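Local structure of endoglucanase (Ruminococcus champanellensis, 6WQV) at residues G54-T59 and L336-L341; A61-V66 and N72-P77; Y243-F248 and S256-S261. The protein probably hydrolyses internal beta-1,4-linkages of cellulose and, as a broad-specificity family 5 endoglucanase, of related plant polysaccharides such as xylan. All coordinates share one frame; numbering follows the deposited sequence.

How the interactions relate
Interactions 1 and 2 adjoin, with centres 11 Å apart: Met57 and Pro56 meet Met62, and Leu336 meets Lys65, so helix 60-68 carries interaction 2 while the loop before it and the turn after strand 336-337 carry interaction 1. Interaction 2 lies deepest, its centre about 13 Å from the centre of the chain, and joins helix to barrel strand through methyl groups alone. Interaction 1, although loop-borne and with its centre about 19 Å from the centre of the chain, is also buried; it rests on an arginine, a sulfur and a bridging water. The centre of interaction 3 is about 28 Å from that of interaction 1, and this contact is only partly buried. There, aromatic rings, a proline and backbone carbonyls close a loop, and Tyr243 reaches the bound sugar.

Interaction 1 of 3, residues G54-T59 and L336-L341; sequences GCPMTT and LNRGTL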
ATOM      1  N   GLY A  54      -6.899  17.353   1.929  1.00 21.06           N
ATOM      2  CA  GLY A  54      -7.182  17.842   0.588  1.00 21.62           C
ATOM      3  C   GLY A  54      -8.005  16.928  -0.285  1.00 21.19           C
ATOM      4  O   GLY A  54      -8.045  17.130  -1.506  1.00 25.03           O
ATOM      5  N   CYS A  55      -8.666  15.937   0.292  1.00 16.63           N
ATOM      6  CA  CYS A  55      -9.530  15.079  -0.484  1.00 16.21           C
ATOM      7  C   CYS A  55     -10.977  15.244  -0.046  1.00 16.06           C
ATOM      8  O   CYS A  55     -11.245  15.499   1.135  1.00 16.18           O
ATOM      9  CB  CYS A  55      -9.097  13.621  -0.310  1.00 15.63           C
ATOM     10  SG  CYS A  55      -7.471  13.301  -1.042  1.00 15.15           S
ATOM     11  N   PRO A  56     -11.917  15.156  -0.979  1.00 15.16           N
ATOM     12  CA  PRO A  56     -13.335  15.157  -0.614  1.00 15.80           C
ATOM     13  C   PRO A  56     -13.728  13.799  -0.052  1.00 13.64           C
ATOM     14  O   PRO A  56     -12.981  12.826  -0.116  1.00 14.04           O
ATOM     15  CB  PRO A  56     -14.031  15.416  -1.955  1.00 16.81           C
ATOM     16  CG  PRO A  56     -13.119  14.776  -2.955  1.00 18.25           C
ATOM     17  CD  PRO A  56     -11.716  14.999  -2.434  1.00 15.96           C
ATOM     18  N   MET A  57     -14.936  13.744   0.507  1.00 15.15           N
ATOM     19  CA  MET A  57     -15.483  12.457   0.908  1.00 15.35           C
ATOM     20  C   MET A  57     -15.529  11.519  -0.296  1.00 13.36           C
ATOM     21  O   MET A  57     -16.002  11.889  -1.373  1.00 14.21           O
ATOM     22  CB  MET A  57     -16.879  12.648   1.496  1.00 15.63           C
ATOM     23  CG  MET A  57     -16.896  13.351   2.846  1.00 16.55           C
ATOM     24  SD  MET A  57     -16.100  12.396   4.157  1.00 19.63           S
ATOM     25  CE  MET A  57     -17.113  10.922   4.091  1.00 21.15           C
ATOM     26  N   THR A  58     -15.009  10.306  -0.126  1.00 10.99           N
ATOM     27  CA  THR A  58     -14.957   9.359  -1.230  1.00 10.47           C
ATOM     28  C   THR A  58     -16.363   8.897  -1.572  1.00 10.64           C
ATOM     29  O   THR A  58     -17.205   8.708  -0.690  1.00 11.80           O
ATOM     30  CB  THR A  58     -14.102   8.147  -0.853  1.00 11.05           C
ATOM     31  OG1 THR A  58     -12.841   8.592  -0.326  1.00 11.86           O
ATOM     32  CG2 THR A  58     -13.856   7.224  -2.064  1.00 11.27           C
ATOM     33  N   THR A  59     -16.627   8.734  -2.868  1.00 11.42           N
ATOM     34  CA  THR A  59     -17.912   8.238  -3.333  1.00 11.81           C
ATOM     35  C   THR A  59     -17.707   7.022  -4.228  1.00 10.71           C
ATOM     36  O   THR A  59     -16.639   6.808  -4.808  1.00 10.63           O
ATOM     37  CB  THR A  59     -18.659   9.296  -4.145  1.00 11.93           C
ATOM     38  OG1 THR A  59     -17.905   9.559  -5.336  1.00 13.23           O
ATOM     39  CG2 THR A  59     -18.847  10.555  -3.339  1.00 12.06           C
ATOM     40  N   LEU A 336      -6.508  11.130 -10.923  1.00 10.74           N
ATOM     41  CA  LEU A 336      -7.938  11.419 -10.994  1.00 11.65           C
ATOM     42  C   LEU A 336      -8.219  12.683 -10.195  1.00 10.80           C
ATOM     43  O   LEU A 336      -7.913  12.751  -9.000  1.00 12.19           O
ATOM     44  CB  LEU A 336      -8.749  10.273 -10.385  1.00 13.48           C
ATOM     45  CG  LEU A 336     -10.267  10.496 -10.280  1.00 13.94           C
ATOM     46  CD1 LEU A 336     -10.867  10.687 -11.663  1.00 15.66           C
ATOM     47  CD2 LEU A 336     -10.913   9.324  -9.551  1.00 16.27           C
ATOM     48  N   ASN A 337      -8.815  13.681 -10.839  1.00 10.61           N
ATOM     49  CA  ASN A 337      -9.322  14.840 -10.117  1.00 11.78           C
ATOM     50  C   ASN A 337     -10.680  14.432  -9.561  1.00 11.24           C
ATOM     51  O   ASN A 337     -11.665  14.329 -10.299  1.00 12.43           O
ATOM     52  CB  ASN A 337      -9.392  16.054 -11.034  1.00 13.52           C
ATOM     53  CG  ASN A 337      -9.789  17.308 -10.304  1.00 13.78           C
ATOM     54  OD1 ASN A 337     -10.562  17.273  -9.347  1.00 14.69           O
ATOM     55  ND2 ASN A 337      -9.262  18.440 -10.752  1.00 15.96           N
ATOM     56  N   ARG A 338     -10.741  14.171  -8.252  1.00 12.03           N
ATOM     57  CA  ARG A 338     -11.922  13.534  -7.681  1.00 11.57           C
ATOM     58  C   ARG A 338     -13.137  14.454  -7.694  1.00 14.11           C
ATOM     59  O   ARG A 338     -14.270  13.980  -7.834  1.00 15.28           O
ATOM     60  CB  ARG A 338     -11.620  13.051  -6.258  1.00 12.84           C
ATOM     61  CG  ARG A 338     -10.591  11.930  -6.189  1.00 11.66           C
ATOM     62  CD  ARG A 338     -10.366  11.465  -4.775  1.00 11.33           C
ATOM     63  NE  ARG A 338      -9.037  10.883  -4.634  1.00 12.17           N
ATOM     64  CZ  ARG A 338      -8.505  10.530  -3.473  1.00 10.58           C
ATOM     65  NH1 ARG A 338      -9.188  10.674  -2.355  1.00 11.33           N
ATOM     66  NH2 ARG A 338      -7.277  10.038  -3.441  1.00 11.10           N
ATOM     67  N   GLY A 339     -12.933  15.763  -7.546  1.00 15.13           N
ATOM     68  CA  GLY A 339     -14.057  16.680  -7.507  1.00 15.26           C
ATOM     69  C   GLY A 339     -14.707  16.917  -8.851  1.00 16.31           C
ATOM     70  O   GLY A 339     -15.905  17.187  -8.915  1.00 17.90           O
ATOM     71  N   THR A 340     -13.936  16.817  -9.932  1.00 16.40           N
ATOM     72  CA  THR A 340     -14.467  17.018 -11.278  1.00 17.26           C
ATOM     73  C   THR A 340     -14.707  15.707 -12.012  1.00 17.21           C
ATOM     74  O   THR A 340     -15.339  15.718 -13.079  1.00 18.26           O
ATOM     75  CB  THR A 340     -13.488  17.878 -12.082  1.00 18.32           C
ATOM     76  OG1 THR A 340     -12.215  17.231 -12.116  1.00 17.70           O
ATOM     77  CG2 THR A 340     -13.339  19.238 -11.431  1.00 21.75           C
ATOM     78  N   LEU A 341     -14.261  14.593 -11.435  1.00 14.34           N
ATOM     79  CA  LEU A 341     -14.289  13.262 -12.048  1.00 15.66           C
ATOM     80  C   LEU A 341     -13.664  13.282 -13.436  1.00 15.38           C
ATOM     81  O   LEU A 341     -14.246  12.822 -14.421  1.00 18.50           O
ATOM     82  CB  LEU A 341     -15.695  12.667 -12.071  1.00 20.39           C
ATOM     83  CG  LEU A 341     -16.275  12.139 -10.757  1.00 18.37           C
ATOM     84  CD1 LEU A 341     -17.645  11.528 -11.042  1.00 19.47           C
ATOM     85  CD2 LEU A 341     -15.360  11.138 -10.097  1.00 17.60           C
TER
HETATM   86  O   HOH W   1     -11.989  10.899  -1.794  1.00 12.60           O
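The flat group here is the guanidinium of Arg338, and the sulfur of Cys55 lies over one of its faces. SG is 3.4 Å from Arg338 NH1 and 3.8 Å from Arg338 CZ, a van der Waals approach without a hydrogen bond. NH1 is also the link to the rest of 54-59: it donates to a water whose oxygen is 2.9 Å away. That water passes its own two hydrogens to Pro56 O, at 2.7 Å, and to Thr58 OG1, at 2.9 Å, and thereby ties the loop to the arginine where no direct bond exists. Outside the two segments, Thr32 OG1 also bonds NH1 and Gly30 O bonds NH2, so the plane of the group is fixed by partners at both terminal nitrogens. The reach comes from an arginine chain extended from CG to NE (chi2 -178°), which carries the guanidinium from the turn to Cys55 and the water. Cys55 meets it with SG set beside its own backbone N (chi1 -67°). Nearer the backbone, Pro56 CG rests 4.0 Å from Arg338 CB, the two side chains crossing obliquely. Arg338 itself opens the turn between strands 336-337 and 342-343, and its backbone N bonds Asn324 OD1. Segment 54-59 belongs to the connection between barrel strand 26-29 and helix 60-68, whereas 336-341 belongs to the excursion after strand 318-322. The contact thus joins the loops that follow the first and last strands of a TIM barrel, neighbours where the barrel closes.

Interaction 2 of 3, residues A61-V66 and N72-P77; sequences AMIDKV and NTVRVP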
ATOM      1  N   ALA A  61     -18.980   6.784  -7.106  1.00 12.78           N
ATOM      2  CA  ALA A  61     -18.738   7.304  -8.449  1.00 12.47           C
ATOM      3  C   ALA A  61     -17.251   7.489  -8.732  1.00 12.49           C
ATOM      4  O   ALA A  61     -16.801   7.338  -9.877  1.00 12.37           O
ATOM      5  CB  ALA A  61     -19.471   8.631  -8.629  1.00 11.64           C
ATOM      6  N   MET A  62     -16.468   7.854  -7.716  1.00 12.16           N
ATOM      7  CA  MET A  62     -15.034   7.998  -7.932  1.00 12.40           C
ATOM      8  C   MET A  62     -14.391   6.656  -8.247  1.00 10.32           C
ATOM      9  O   MET A  62     -13.562   6.557  -9.158  1.00 11.69           O
ATOM     10  CB  MET A  62     -14.377   8.613  -6.702  1.00 12.16           C
ATOM     11  CG  MET A  62     -14.781  10.035  -6.433  1.00 12.80           C
ATOM     12  SD  MET A  62     -14.248  10.545  -4.786  1.00 11.97           S
ATOM     13  CE  MET A  62     -15.143  12.080  -4.621  1.00 13.85           C
ATOM     14  N   ILE A  63     -14.777   5.614  -7.503  1.00 10.98           N
ATOM     15  CA  ILE A  63     -14.222   4.282  -7.729  1.00 11.62           C
ATOM     16  C   ILE A  63     -14.710   3.722  -9.062  1.00 12.75           C
ATOM     17  O   ILE A  63     -13.957   3.052  -9.780  1.00 12.93           O
ATOM     18  CB  ILE A  63     -14.555   3.355  -6.545  1.00 11.50           C
ATOM     19  CG1 ILE A  63     -14.049   3.941  -5.224  1.00 12.62           C
ATOM     20  CG2 ILE A  63     -13.951   1.974  -6.761  1.00 12.18           C
ATOM     21  CD1 ILE A  63     -12.605   4.310  -5.233  1.00 14.17           C
ATOM     22  N   ASP A  64     -15.976   3.998  -9.424  1.00 12.42           N
ATOM     23  CA  ASP A  64     -16.454   3.626 -10.755  1.00 11.63           C
ATOM     24  C   ASP A  64     -15.551   4.214 -11.843  1.00 11.41           C
ATOM     25  O   ASP A  64     -15.276   3.572 -12.865  1.00 11.77           O
ATOM     26  CB  ASP A  64     -17.875   4.153 -11.005  1.00 11.70           C
ATOM     27  CG  ASP A  64     -18.950   3.469 -10.176  1.00 17.16           C
ATOM     28  OD1 ASP A  64     -18.672   2.471  -9.481  1.00 18.89           O
ATOM     29  OD2 ASP A  64     -20.111   3.945 -10.241  1.00 17.93           O
ATOM     30  N   LYS A  65     -15.146   5.478 -11.670  1.00 11.31           N
ATOM     31  CA  LYS A  65     -14.292   6.143 -12.650  1.00 11.41           C
ATOM     32  C   LYS A  65     -12.903   5.515 -12.707  1.00 11.79           C
ATOM     33  O   LYS A  65     -12.331   5.351 -13.791  1.00 12.01           O
ATOM     34  CB  LYS A  65     -14.207   7.635 -12.318  1.00 12.44           C
ATOM     35  CG  LYS A  65     -13.396   8.460 -13.294  1.00 15.48           C
ATOM     36  CD  LYS A  65     -14.050   8.532 -14.656  1.00 20.19           C
ATOM     37  CE  LYS A  65     -13.327   9.550 -15.519  1.00 25.35           C
ATOM     38  NZ  LYS A  65     -13.995   9.736 -16.824  1.00 28.93           N
ATOM     39  N   VAL A  66     -12.342   5.170 -11.547  1.00 12.03           N
ATOM     40  CA  VAL A  66     -11.072   4.450 -11.504  1.00 12.51           C
ATOM     41  C   VAL A  66     -11.152   3.161 -12.322  1.00 11.09           C
ATOM     42  O   VAL A  66     -10.267   2.867 -13.129  1.00 12.18           O
ATOM     43  CB  VAL A  66     -10.682   4.206 -10.038  1.00 11.02           C
ATOM     44  CG1 VAL A  66      -9.515   3.251  -9.925  1.00 11.82           C
ATOM     45  CG2 VAL A  66     -10.371   5.546  -9.356  1.00 11.71           C
ATOM     46  N   ASN A  72      -8.144  -2.383 -12.172  1.00 10.79           N
ATOM     47  CA  ASN A  72      -9.029  -3.395 -11.600  1.00 11.51           C
ATOM     48  C   ASN A  72      -8.768  -3.673 -10.120  1.00 11.83           C
ATOM     49  O   ASN A  72      -9.372  -4.595  -9.557  1.00 11.53           O
ATOM     50  CB  ASN A  72      -9.035  -4.681 -12.436  1.00 10.61           C
ATOM     51  CG  ASN A  72      -7.914  -5.630 -12.098  1.00 12.07           C
ATOM     52  OD1 ASN A  72      -6.928  -5.266 -11.458  1.00 12.75           O
ATOM     53  ND2 ASN A  72      -8.051  -6.867 -12.551  1.00 14.66           N
ATOM     54  N   THR A  73      -7.926  -2.866  -9.471  1.00 11.45           N
ATOM     55  CA  THR A  73      -7.504  -3.063  -8.088  1.00 11.92           C
ATOM     56  C   THR A  73      -7.389  -1.696  -7.435  1.00 10.54           C
ATOM     57  O   THR A  73      -6.864  -0.758  -8.044  1.00 10.01           O
ATOM     58  CB  THR A  73      -6.136  -3.763  -8.071  1.00 11.94           C
ATOM     59  OG1 THR A  73      -6.256  -5.071  -8.635  1.00 12.30           O
ATOM     60  CG2 THR A  73      -5.581  -3.893  -6.669  1.00 11.43           C
ATOM     61  N   VAL A  74      -7.890  -1.584  -6.211  1.00  8.75           N
ATOM     62  CA  VAL A  74      -7.756  -0.367  -5.416  1.00  8.81           C
ATOM     63  C   VAL A  74      -7.119  -0.727  -4.081  1.00  8.97           C
ATOM     64  O   VAL A  74      -7.612  -1.606  -3.361  1.00 10.33           O
ATOM     65  CB  VAL A  74      -9.097   0.351  -5.198  1.00  9.99           C
ATOM     66  CG1 VAL A  74      -8.932   1.523  -4.240  1.00 10.59           C
ATOM     67  CG2 VAL A  74      -9.657   0.811  -6.531  1.00 12.78           C
ATOM     68  N   ARG A  75      -6.006  -0.072  -3.770  1.00  9.34           N
ATOM     69  CA  ARG A  75      -5.420  -0.139  -2.440  1.00  9.44           C
ATOM     70  C   ARG A  75      -6.029   0.981  -1.609  1.00  8.75           C
ATOM     71  O   ARG A  75      -6.055   2.144  -2.041  1.00  9.53           O
ATOM     72  CB  ARG A  75      -3.903  -0.004  -2.507  1.00 11.10           C
ATOM     73  CG  ARG A  75      -3.202  -0.042  -1.132  1.00  8.83           C
ATOM     74  CD  ARG A  75      -1.769  -0.396  -1.357  1.00 10.37           C
ATOM     75  NE  ARG A  75      -0.848  -0.462  -0.219  1.00 10.26           N
ATOM     76  CZ  ARG A  75      -0.128   0.558   0.229  1.00  9.64           C
ATOM     77  NH1 ARG A  75      -0.252   1.768  -0.291  1.00 11.41           N
ATOM     78  NH2 ARG A  75       0.735   0.348   1.220  1.00 10.81           N
ATOM     79  N   VAL A  76      -6.575   0.612  -0.455  1.00  9.80           N
ATOM     80  CA  VAL A  76      -7.229   1.533   0.471  1.00  9.76           C
ATOM     81  C   VAL A  76      -6.325   1.690   1.690  1.00 10.51           C
ATOM     82  O   VAL A  76      -6.460   0.924   2.664  1.00 11.14           O
ATOM     83  CB  VAL A  76      -8.632   1.045   0.854  1.00 10.92           C
ATOM     84  CG1 VAL A  76      -9.299   2.007   1.822  1.00 12.79           C
ATOM     85  CG2 VAL A  76      -9.493   0.879  -0.387  1.00 11.64           C
ATOM     86  N   PRO A  77      -5.394   2.640   1.677  1.00  9.44           N
ATOM     87  CA  PRO A  77      -4.559   2.863   2.868  1.00  9.46           C
ATOM     88  C   PRO A  77      -5.402   3.457   3.982  1.00 10.43           C
ATOM     89  O   PRO A  77      -6.167   4.402   3.765  1.00 11.40           O
ATOM     90  CB  PRO A  77      -3.495   3.848   2.381  1.00 11.29           C
ATOM     91  CG  PRO A  77      -4.158   4.605   1.267  1.00 11.61           C
ATOM     92  CD  PRO A  77      -5.098   3.612   0.607  1.00 10.55           C
TER
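Val74 points from its strand toward helix 60-68 and presents CG2 to two helix residues. The closer pair is Val66 CG1 with Val74 CG2, at 4.2 Å; Ile63 CG2 follows, 4.5 Å from the same Val74 CG2. One methyl therefore meets branches from two helix positions three residues apart, which fall on the same side of the helix. The torsions explain which branches are used. Val66 holds CG1 anti to its own N (chi1 170°), stretched out from the helix toward the strand. In Val74, CG1 takes the corresponding place (chi1 174°), and this leaves CG2 beside the backbone N to receive both partners. The backbones stay well apart, with CA of Ile63 and CA of Val74 separated by 8.3 Å, so side chains alone fill the interval. Trp27 of the adjoining strand 26-29 touches all three residues, while Val107 of helix 94-108 touches Ile63 and Val74. Strand 26-29, helix 60-68 and strand 73-76 form the first beta-alpha-beta crossover of the barrel, the two strands being parallel neighbours. Arg75, next along the strand, points to the other side of the sheet, where it forms a salt bridge with Glu160 and bonds the glycan-pocket residues Asn163 and Gln288. Against that polar inner side, the helix-facing side is held by methyl-to-methyl contact, with no hydrogen bond passing between the segments: its cohesion is that of apolar side chains buried together, with modest mutual coverage.

Interaction 3 of 3, residues Y243-F248 and S256-S261; sequences YSPYNF and SSFTQS. With GLC (alpha-D-glucopyranose), chain E.
The loop leading from barrel strand 236-241 to helix 263-278 folds back on itself where Phe258 meets Pro245 and Phe248. Phe258 CB sits over one face of the Phe248 ring, 3.7 Å from its centroid and 16° off the normal, a CH-pi contact. Beyond that carbon the Phe258 ring turns an edge to the same ring in an edge-to-face pair, centroids 5.5 Å apart and planes at 50°. Pro245, preceded by a cis peptide bond, brings CD to within 3.9 Å of Phe258 CE2, at the edge of that ring. This is the sixth beta-alpha connection of the TIM barrel, and Trp303 of helix 297-313 packs against all three residues. With chi1 at 174° the Phe248 ring swings away from its own backbone N, toward the serines: CE1 lies 3.4 Å from Ser256 O, which is near the ring plane, and CD1 lies 3.4 Å from Ser257 O. Replacing Phe248 by an alanine is likely to leave Phe258 CB without its aromatic face and to open a gap beside both serine carbonyls. At the start of the loop, Tyr243 OH approaches C5 of the bound glucose at 3.5 Å while hydrogen-bonding Gln288 NE2.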
ATOM      1  N   TYR A 243       9.324   4.419  -6.008  1.00 12.71           N
ATOM      2  CA  TYR A 243       9.196   5.702  -6.696  1.00 11.71           C
ATOM      3  C   TYR A 243      10.533   5.980  -7.368  1.00 13.53           C
ATOM      4  O   TYR A 243      11.383   6.714  -6.858  1.00 16.24           O
ATOM      5  CB  TYR A 243       8.845   6.798  -5.704  1.00 12.64           C
ATOM      6  CG  TYR A 243       7.477   6.712  -5.088  1.00 10.77           C
ATOM      7  CD1 TYR A 243       7.225   5.882  -4.007  1.00 11.62           C
ATOM      8  CD2 TYR A 243       6.442   7.505  -5.553  1.00 12.43           C
ATOM      9  CE1 TYR A 243       5.970   5.830  -3.417  1.00 10.98           C
ATOM     10  CE2 TYR A 243       5.189   7.462  -4.971  1.00 11.28           C
ATOM     11  CZ  TYR A 243       4.952   6.618  -3.915  1.00 10.55           C
ATOM     12  OH  TYR A 243       3.704   6.582  -3.344  1.00 12.58           O
ATOM     13  N   SER A 244      10.716   5.379  -8.542  1.00 14.58           N
ATOM     14  CA  SER A 244      12.016   5.290  -9.172  1.00 14.85           C
ATOM     15  C   SER A 244      11.959   5.831 -10.592  1.00 13.75           C
ATOM     16  O   SER A 244      10.985   5.573 -11.315  1.00 15.13           O
ATOM     17  CB  SER A 244      12.458   3.820  -9.215  1.00 16.74           C
ATOM     18  OG  SER A 244      12.340   3.215  -7.936  1.00 19.04           O
ATOM     19  N   PRO A 245      12.990   6.570 -11.032  1.00 13.95           N
ATOM     20  CA  PRO A 245      14.163   6.986 -10.240  1.00 12.40           C
ATOM     21  C   PRO A 245      13.824   8.098  -9.248  1.00 14.38           C
ATOM     22  O   PRO A 245      13.019   8.968  -9.563  1.00 15.31           O
ATOM     23  CB  PRO A 245      15.148   7.473 -11.299  1.00 13.91           C
ATOM     24  CG  PRO A 245      14.290   7.941 -12.426  1.00 17.67           C
ATOM     25  CD  PRO A 245      13.103   6.996 -12.439  1.00 14.60           C
ATOM     26  N   TYR A 246      14.466   8.077  -8.077  1.00 16.30           N
ATOM     27  CA  TYR A 246      14.047   8.928  -6.964  1.00 16.22           C
ATOM     28  C   TYR A 246      14.020  10.407  -7.336  1.00 16.23           C
ATOM     29  O   TYR A 246      13.038  11.109  -7.061  1.00 16.07           O
ATOM     30  CB  TYR A 246      14.961   8.700  -5.752  1.00 19.00           C
ATOM     31  CG  TYR A 246      14.753   9.731  -4.661  1.00 21.24           C
ATOM     32  CD1 TYR A 246      13.642   9.672  -3.838  1.00 23.49           C
ATOM     33  CD2 TYR A 246      15.657  10.769  -4.467  1.00 24.50           C
ATOM     34  CE1 TYR A 246      13.429  10.612  -2.848  1.00 26.24           C
ATOM     35  CE2 TYR A 246      15.453  11.721  -3.473  1.00 26.80           C
ATOM     36  CZ  TYR A 246      14.336  11.636  -2.668  1.00 28.85           C
ATOM     37  OH  TYR A 246      14.109  12.565  -1.677  1.00 32.98           O
ATOM     38  N   ASN A 247      15.102  10.923  -7.915  1.00 17.30           N
ATOM     39  CA  ASN A 247      15.168  12.366  -8.130  1.00 18.97           C
ATOM     40  C   ASN A 247      14.037  12.851  -9.027  1.00 18.26           C
ATOM     41  O   ASN A 247      13.448  13.910  -8.779  1.00 18.21           O
ATOM     42  CB  ASN A 247      16.530  12.764  -8.692  1.00 22.71           C
ATOM     43  CG  ASN A 247      17.601  12.793  -7.625  1.00 26.85           C
ATOM     44  OD1 ASN A 247      17.322  13.088  -6.463  1.00 25.45           O
ATOM     45  ND2 ASN A 247      18.830  12.472  -8.007  1.00 31.84           N
ATOM     46  N   PHE A 248      13.716  12.081 -10.067  1.00 16.54           N
ATOM     47  CA  PHE A 248      12.645  12.446 -10.989  1.00 16.65           C
ATOM     48  C   PHE A 248      11.277  12.245 -10.352  1.00 14.97           C
ATOM     49  O   PHE A 248      10.403  13.119 -10.436  1.00 13.50           O
ATOM     50  CB  PHE A 248      12.766  11.567 -12.239  1.00 15.18           C
ATOM     51  CG  PHE A 248      11.634  11.728 -13.223  1.00 14.22           C
ATOM     52  CD1 PHE A 248      11.588  12.829 -14.056  1.00 15.16           C
ATOM     53  CD2 PHE A 248      10.626  10.776 -13.323  1.00 13.06           C
ATOM     54  CE1 PHE A 248      10.566  12.994 -14.961  1.00 15.38           C
ATOM     55  CE2 PHE A 248       9.594  10.942 -14.236  1.00 13.38           C
ATOM     56  CZ  PHE A 248       9.571  12.044 -15.054  1.00 13.64           C
ATOM     57  N   SER A 256      13.190  17.345 -13.419  1.00 18.39           N
ATOM     58  CA  SER A 256      11.934  17.053 -14.092  1.00 17.43           C
ATOM     59  C   SER A 256      12.132  16.333 -15.417  1.00 17.94           C
ATOM     60  O   SER A 256      11.153  16.082 -16.123  1.00 18.29           O
ATOM     61  CB  SER A 256      11.151  18.346 -14.327  1.00 18.64           C
ATOM     62  OG  SER A 256      11.827  19.195 -15.243  1.00 22.51           O
ATOM     63  N   SER A 257      13.367  15.979 -15.765  1.00 18.23           N
ATOM     64  CA  SER A 257      13.671  15.310 -17.022  1.00 16.94           C
ATOM     65  C   SER A 257      13.770  13.806 -16.822  1.00 17.45           C
ATOM     66  O   SER A 257      14.425  13.341 -15.885  1.00 17.88           O
ATOM     67  CB  SER A 257      14.998  15.831 -17.574  1.00 19.31           C
ATOM     68  OG  SER A 257      15.441  15.060 -18.675  1.00 20.36           O
ATOM     69  N   PHE A 258      13.136  13.052 -17.721  1.00 16.18           N
ATOM     70  CA  PHE A 258      13.341  11.614 -17.862  1.00 15.51           C
ATOM     71  C   PHE A 258      13.477  11.336 -19.350  1.00 18.38           C
ATOM     72  O   PHE A 258      12.622  11.757 -20.139  1.00 20.62           O
ATOM     73  CB  PHE A 258      12.176  10.809 -17.287  1.00 16.21           C
ATOM     74  CG  PHE A 258      12.397   9.319 -17.336  1.00 15.60           C
ATOM     75  CD1 PHE A 258      12.114   8.611 -18.490  1.00 16.79           C
ATOM     76  CD2 PHE A 258      12.883   8.629 -16.237  1.00 15.03           C
ATOM     77  CE1 PHE A 258      12.319   7.246 -18.557  1.00 17.54           C
ATOM     78  CE2 PHE A 258      13.083   7.253 -16.295  1.00 17.08           C
ATOM     79  CZ  PHE A 258      12.797   6.563 -17.455  1.00 16.30           C
ATOM     80  N   THR A 259      14.542  10.644 -19.741  1.00 19.36           N
ATOM     81  CA  THR A 259      14.861  10.479 -21.150  1.00 18.37           C
ATOM     82  C   THR A 259      15.150   9.013 -21.452  1.00 17.00           C
ATOM     83  O   THR A 259      15.191   8.165 -20.559  1.00 17.02           O
ATOM     84  CB  THR A 259      16.078  11.328 -21.545  1.00 23.85           C
ATOM     85  OG1 THR A 259      17.265  10.737 -20.998  1.00 28.36           O
ATOM     86  CG2 THR A 259      15.952  12.758 -21.040  1.00 25.43           C
ATOM     87  N   GLN A 260      15.362   8.723 -22.740  1.00 19.12           N
ATOM     88  CA  GLN A 260      15.777   7.384 -23.152  1.00 19.66           C
ATOM     89  C   GLN A 260      16.936   6.884 -22.301  1.00 19.21           C
ATOM     90  O   GLN A 260      17.007   5.693 -21.961  1.00 20.94           O
ATOM     91  CB  GLN A 260      16.184   7.410 -24.631  1.00 22.08           C
ATOM     92  CG  GLN A 260      17.031   6.230 -25.079  1.00 25.50           C
ATOM     93  CD  GLN A 260      16.221   4.959 -25.183  1.00 25.29           C
ATOM     94  OE1 GLN A 260      15.022   5.002 -25.448  1.00 26.46           O
ATOM     95  NE2 GLN A 260      16.866   3.819 -24.961  1.00 24.51           N
ATOM     96  N   SER A 261      17.855   7.782 -21.952  0.74 20.44           N
ATOM     97  CA  SER A 261      19.044   7.392 -21.205  0.74 21.17           C
ATOM     98  C   SER A 261      18.713   6.845 -19.822  0.74 22.44           C
ATOM     99  O   SER A 261      19.507   6.074 -19.271  0.74 24.35           O
ATOM    100  CB  SER A 261      19.977   8.597 -21.076  0.74 22.83           C
ATOM    101  OG  SER A 261      20.284   9.153 -22.341  0.74 24.33           O
TER
HETATM  102  C1  GLC E   1       5.051   6.212   0.954  1.00 19.28           C
HETATM  103  C2  GLC E   1       3.762   6.384   1.734  1.00 13.23           C
HETATM  104  C3  GLC E   1       2.747   7.334   1.262  1.00 11.80           C
HETATM  105  C4  GLC E   1       3.391   8.630   0.829  1.00 11.97           C
HETATM  106  C5  GLC E   1       4.325   8.290  -0.309  1.00 14.21           C
HETATM  107  C6  GLC E   1       4.908   9.491  -1.033  1.00 14.02           C
HETATM  108  O1  GLC E   1       5.075   5.231   0.002  1.00 19.54           O
HETATM  109  O2  GLC E   1       3.213   5.047   1.943  1.00 13.78           O
HETATM  110  O3  GLC E   1       1.829   7.580   2.392  1.00 11.71           O
HETATM  111  O4  GLC E   1       2.370   9.554   0.440  1.00 12.33           O
HETATM  112  O5  GLC E   1       5.455   7.493   0.227  1.00 16.68           O
HETATM  113  O6  GLC E   1       5.693  10.239  -0.209  1.00 16.40           O